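Local structure of monalysin (Pseudomonas entomophila, 4MKO) at residues N212-P215 against G216-S219; W201-V204 against Q205-V208. The protein forms beta-barrel pores in host cell membranes as a secreted, cytolytic toxin of the aerolysin-like family, damaging the gut of infected Drosophila. One frame throughout, in Å; residues are numbered along the deposited sequence.

Contact 1: N212-P215 against G216-S219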
loop_
_atom_site.group_PDB
_atom_site.type_symbol
_atom_site.label_atom_id
_atom_site.label_comp_id
_atom_site.label_asym_id
_atom_site.label_seq_id
_atom_site.Cartn_x
_atom_site.Cartn_y
_atom_site.Cartn_z
ATOM N N ASN A 212 2.737 -12.402 9.331
ATOM C CA ASN A 212 3.737 -12.812 8.334
ATOM C C ASN A 212 5.097 -12.135 8.357
ATOM O O ASN A 212 5.930 -12.424 7.488
ATOM C CB ASN A 212 3.183 -12.660 6.945
ATOM C CG ASN A 212 2.399 -13.854 6.549
ATOM O OD1 ASN A 212 2.969 -14.902 6.234
ATOM N ND2 ASN A 212 1.075 -13.729 6.613
ATOM N N TYR A 213 5.314 -11.205 9.243
ATOM C CA TYR A 213 6.642 -10.639 9.315
ATOM C C TYR A 213 7.116 -10.813 10.731
ATOM O O TYR A 213 6.354 -10.616 11.676
ATOM C CB TYR A 213 6.714 -9.171 8.857
ATOM C CG TYR A 213 8.118 -8.627 8.957
ATOM C CD1 TYR A 213 9.141 -9.122 8.144
ATOM C CD2 TYR A 213 8.451 -7.679 9.918
ATOM C CE1 TYR A 213 10.457 -8.676 8.282
ATOM C CE2 TYR A 213 9.758 -7.209 10.049
ATOM C CZ TYR A 213 10.759 -7.724 9.241
ATOM O OH TYR A 213 12.048 -7.284 9.405
ATOM N N ASN A 214 8.373 -11.197 10.863
ATOM C CA ASN A 214 9.013 -11.438 12.136
ATOM C C ASN A 214 10.248 -10.529 12.223
ATOM O O ASN A 214 11.266 -10.851 11.604
ATOM C CB ASN A 214 9.386 -12.922 12.207
ATOM C CG ASN A 214 9.897 -13.363 13.547
ATOM O OD1 ASN A 214 10.482 -12.582 14.293
ATOM N ND2 ASN A 214 9.705 -14.639 13.867
ATOM N N PRO A 215 10.175 -9.385 12.953
ATOM C CA PRO A 215 11.342 -8.474 13.017
ATOM C C PRO A 215 12.545 -9.154 13.656
ATOM O O PRO A 215 13.692 -8.834 13.318
ATOM C CB PRO A 215 10.854 -7.303 13.892
ATOM C CG PRO A 215 9.380 -7.391 13.894
ATOM C CD PRO A 215 9.034 -8.848 13.720
ATOM N N GLY A 216 12.258 -10.112 14.543
ATOM C CA GLY A 216 13.272 -10.867 15.261
ATOM C C GLY A 216 14.302 -11.528 14.374
ATOM O O GLY A 216 15.487 -11.488 14.673
ATOM N N SER A 217 13.855 -12.157 13.296
ATOM C CA SER A 217 14.719 -12.845 12.342
ATOM C C SER A 217 14.769 -12.085 11.007
ATOM O O SER A 217 15.447 -12.537 10.085
ATOM C CB SER A 217 14.191 -14.259 12.106
ATOM O OG SER A 217 12.825 -14.238 11.721
ATOM N N ASN A 218 14.039 -10.938 10.892
ATOM C CA ASN A 218 13.908 -10.191 9.626
ATOM C C ASN A 218 13.465 -11.181 8.536
ATOM O O ASN A 218 14.087 -11.314 7.474
ATOM C CB ASN A 218 15.202 -9.425 9.241
ATOM C CG ASN A 218 15.059 -8.598 7.970
ATOM O OD1 ASN A 218 13.967 -8.103 7.633
ATOM N ND2 ASN A 218 16.157 -8.481 7.206
ATOM N N SER A 219 12.413 -11.948 8.842
ATOM C CA SER A 219 11.934 -12.946 7.905
ATOM C C SER A 219 10.429 -13.101 7.976
ATOM O O SER A 219 9.758 -12.431 8.765
ATOM C CB SER A 219 12.630 -14.287 8.146
ATOM O OG SER A 219 12.088 -14.933 9.286
#
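Asn218 OD1 accepts two hydrogen bonds, one from Tyr213 OH at 2.7 Å and one from the backbone N of Phe224. The tyrosine hydroxyl meets this carbonyl at a C=O...O angle of 124°, somewhat tilted from its plane, while the amide and ring planes are 77° apart and OD1 lies at the ring edge, near its plane. Asn218 reaches across with its CG anti to the backbone N (chi1 -177°), which carries OD1 to the phenol oxygen. The Tyr213 ring also passes Ser219 O obliquely, its CD1 coming within 3.4 Å, and stacks on Phe222.

Backbone bonds close the turn itself. Asn214 N donates to Ser219 O at 2.8 Å, and Ser219 N returns a longer bond of 3.2 Å to Asn214 O. Ser217 N makes a weak second bond to Asn214 O, and Asn218 N a weak one to Pro215 O. On the side of Asn214, Ser217 OG lies 3.6 Å from Asn214 CG and shares a short 2.6 Å hydrogen bond with Ser219 OG, tying two serines of the turn together.

Asn218, in a left-handed backbone conformation, and Ser219 both face Asn214, the pattern of a G1 beta bulge at the end of a tight antiparallel beta-hairpin.

Contact 2: W201-V204 against Q205-V208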
loop_
_atom_site.group_PDB
_atom_site.type_symbol
_atom_site.label_atom_id
_atom_site.label_comp_id
_atom_site.label_asym_id
_atom_site.label_seq_id
_atom_site.Cartn_x
_atom_site.Cartn_y
_atom_site.Cartn_z
ATOM N N TRP A 201 -7.782 -2.396 5.094
ATOM C CA TRP A 201 -6.544 -2.013 5.753
ATOM C C TRP A 201 -6.258 -2.785 7.047
ATOM O O TRP A 201 -5.116 -3.177 7.266
ATOM C CB TRP A 201 -6.535 -0.504 5.971
ATOM C CG TRP A 201 -5.255 0.057 6.510
ATOM C CD1 TRP A 201 -5.132 0.971 7.511
ATOM C CD2 TRP A 201 -3.921 -0.225 6.053
ATOM N NE1 TRP A 201 -3.807 1.291 7.702
ATOM C CE2 TRP A 201 -3.043 0.593 6.800
ATOM C CE3 TRP A 201 -3.387 -1.038 5.025
ATOM C CZ2 TRP A 201 -1.661 0.564 6.625
ATOM C CZ3 TRP A 201 -2.012 -1.050 4.836
ATOM C CH2 TRP A 201 -1.159 -0.291 5.663
ATOM N N ASP A 202 -7.280 -2.997 7.896
ATOM C CA ASP A 202 -7.150 -3.755 9.150
ATOM C C ASP A 202 -6.669 -5.182 8.863
ATOM O O ASP A 202 -5.686 -5.637 9.470
ATOM C CB ASP A 202 -8.494 -3.758 9.907
ATOM C CG ASP A 202 -8.386 -4.298 11.315
ATOM O OD1 ASP A 202 -8.547 -5.530 11.494
ATOM O OD2 ASP A 202 -8.134 -3.495 12.238
ATOM N N THR A 203 -7.315 -5.864 7.898
ATOM C CA THR A 203 -6.987 -7.230 7.489
ATOM C C THR A 203 -5.555 -7.308 6.934
ATOM O O THR A 203 -4.804 -8.211 7.306
ATOM C CB THR A 203 -8.029 -7.778 6.501
ATOM O OG1 THR A 203 -9.313 -7.710 7.118
ATOM C CG2 THR A 203 -7.738 -9.225 6.071
ATOM N N VAL A 204 -5.191 -6.382 6.030
ATOM C CA VAL A 204 -3.852 -6.366 5.429
ATOM C C VAL A 204 -2.773 -6.198 6.499
ATOM O O VAL A 204 -1.789 -6.919 6.450
ATOM C CB VAL A 204 -3.739 -5.334 4.264
ATOM C CG1 VAL A 204 -2.292 -5.164 3.784
ATOM C CG2 VAL A 204 -4.625 -5.768 3.093
ATOM N N GLN A 205 -2.929 -5.240 7.438
ATOM C CA GLN A 205 -1.914 -5.033 8.484
ATOM C C GLN A 205 -1.799 -6.242 9.384
ATOM O O GLN A 205 -0.675 -6.656 9.666
ATOM C CB GLN A 205 -2.224 -3.810 9.340
ATOM C CG GLN A 205 -2.061 -2.491 8.601
ATOM C CD GLN A 205 -2.593 -1.399 9.487
ATOM O OE1 GLN A 205 -1.834 -0.711 10.180
ATOM N NE2 GLN A 205 -3.912 -1.234 9.479
ATOM N N ARG A 206 -2.953 -6.823 9.814
ATOM C CA ARG A 206 -2.941 -7.998 10.686
ATOM C C ARG A 206 -2.176 -9.148 10.012
ATOM O O ARG A 206 -1.267 -9.716 10.621
ATOM C CB ARG A 206 -4.375 -8.434 11.047
ATOM C CG ARG A 206 -4.461 -9.509 12.141
ATOM C CD ARG A 206 -5.780 -10.289 12.134
ATOM N NE ARG A 206 -6.954 -9.434 11.938
ATOM C CZ ARG A 206 -7.764 -9.494 10.885
ATOM N NH1 ARG A 206 -7.562 -10.398 9.933
ATOM N NH2 ARG A 206 -8.791 -8.662 10.782
ATOM N N ASN A 207 -2.505 -9.450 8.758
ATOM C CA ASN A 207 -1.888 -10.556 8.034
ATOM C C ASN A 207 -0.453 -10.325 7.600
ATOM O O ASN A 207 0.391 -11.199 7.817
ATOM C CB ASN A 207 -2.742 -10.948 6.853
ATOM C CG ASN A 207 -3.942 -11.768 7.266
ATOM O OD1 ASN A 207 -3.901 -13.003 7.262
ATOM N ND2 ASN A 207 -5.044 -11.107 7.579
ATOM N N VAL A 208 -0.175 -9.178 6.989
ATOM C CA VAL A 208 1.164 -8.889 6.479
ATOM C C VAL A 208 2.181 -8.645 7.614
ATOM O O VAL A 208 3.243 -9.253 7.614
ATOM C CB VAL A 208 1.136 -7.727 5.435
ATOM C CG1 VAL A 208 2.546 -7.219 5.090
ATOM C CG2 VAL A 208 0.382 -8.134 4.179
HETATM O O HOH W 1 -10.269 -10.789 8.155
#
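The first two turns of helix 201-211 form this contact, a run of i to i+4 links in which side chains reinforce the backbone ladder. The Gln205 chain, with CG anti to the carbonyl carbon (chi1 -69°) and extended beyond, runs back along the indole face of Trp201: its CG sits 3.6 Å from the centroid of the six-membered ring, almost on the ring normal, as a CH-pi contact, while the amide stacks nearly flat on the indole, the two planes 12° apart. NE2 lies over the same ring system, displaced toward its rim. From there Gln205 NE2 donates to Trp201 O at 3.2 Å, coming from above the carbonyl plane, whereas Gln205 N reaches that oxygen at 3.0 Å from the opposite face. The NE2 bond, with its acceptor in the plane of the amide, probably helps fix the rotation of the amide.

Thr203 O is also held twice, by Asn207 N at 3.0 Å and Asn207 ND2 at 2.9 Å, again from opposite faces, but ND2 is only moderately tilted from the carbonyl plane; its bond is nearly straight and in the plane of the asparagine amide. Asp202 OD2 is hydrogen-bonded to Tyr164 OH. Farther along, Val204 CG1 and Val208 CG2 lie side by side, 4.0 Å apart.

The valines face strand 46-67, with Tyr58 against Val204 and Val55 and Phe56 against Val208. Trp201 is wedged among Tyr58 of strand 46-67, Leu179 and Ala181 of strand 173-191, and helix 85-90, where Ser90 OG is hydrogen-bonded to Trp201 NE1.

Along the chain the two contacts come in series, neither nested nor crossed. Contact 2 lies within helix 201-211, joining successive turns, and closes before contact 1 begins. The helix ends at residue 211 and leads almost directly into strand 213-214, which contact 1 folds back toward strand 219-220 as a hairpin. The junction is tied where Asn212 ND2 meets Asn207 O at 2.9 Å, probably a hydrogen bond, and where Tyr213 CB packs against Val208 O. Together they join the helix on the long strands to the hairpin at the surface, with Pro215 against strand 165-170. Phe4 touches both Asn207 and Asn212.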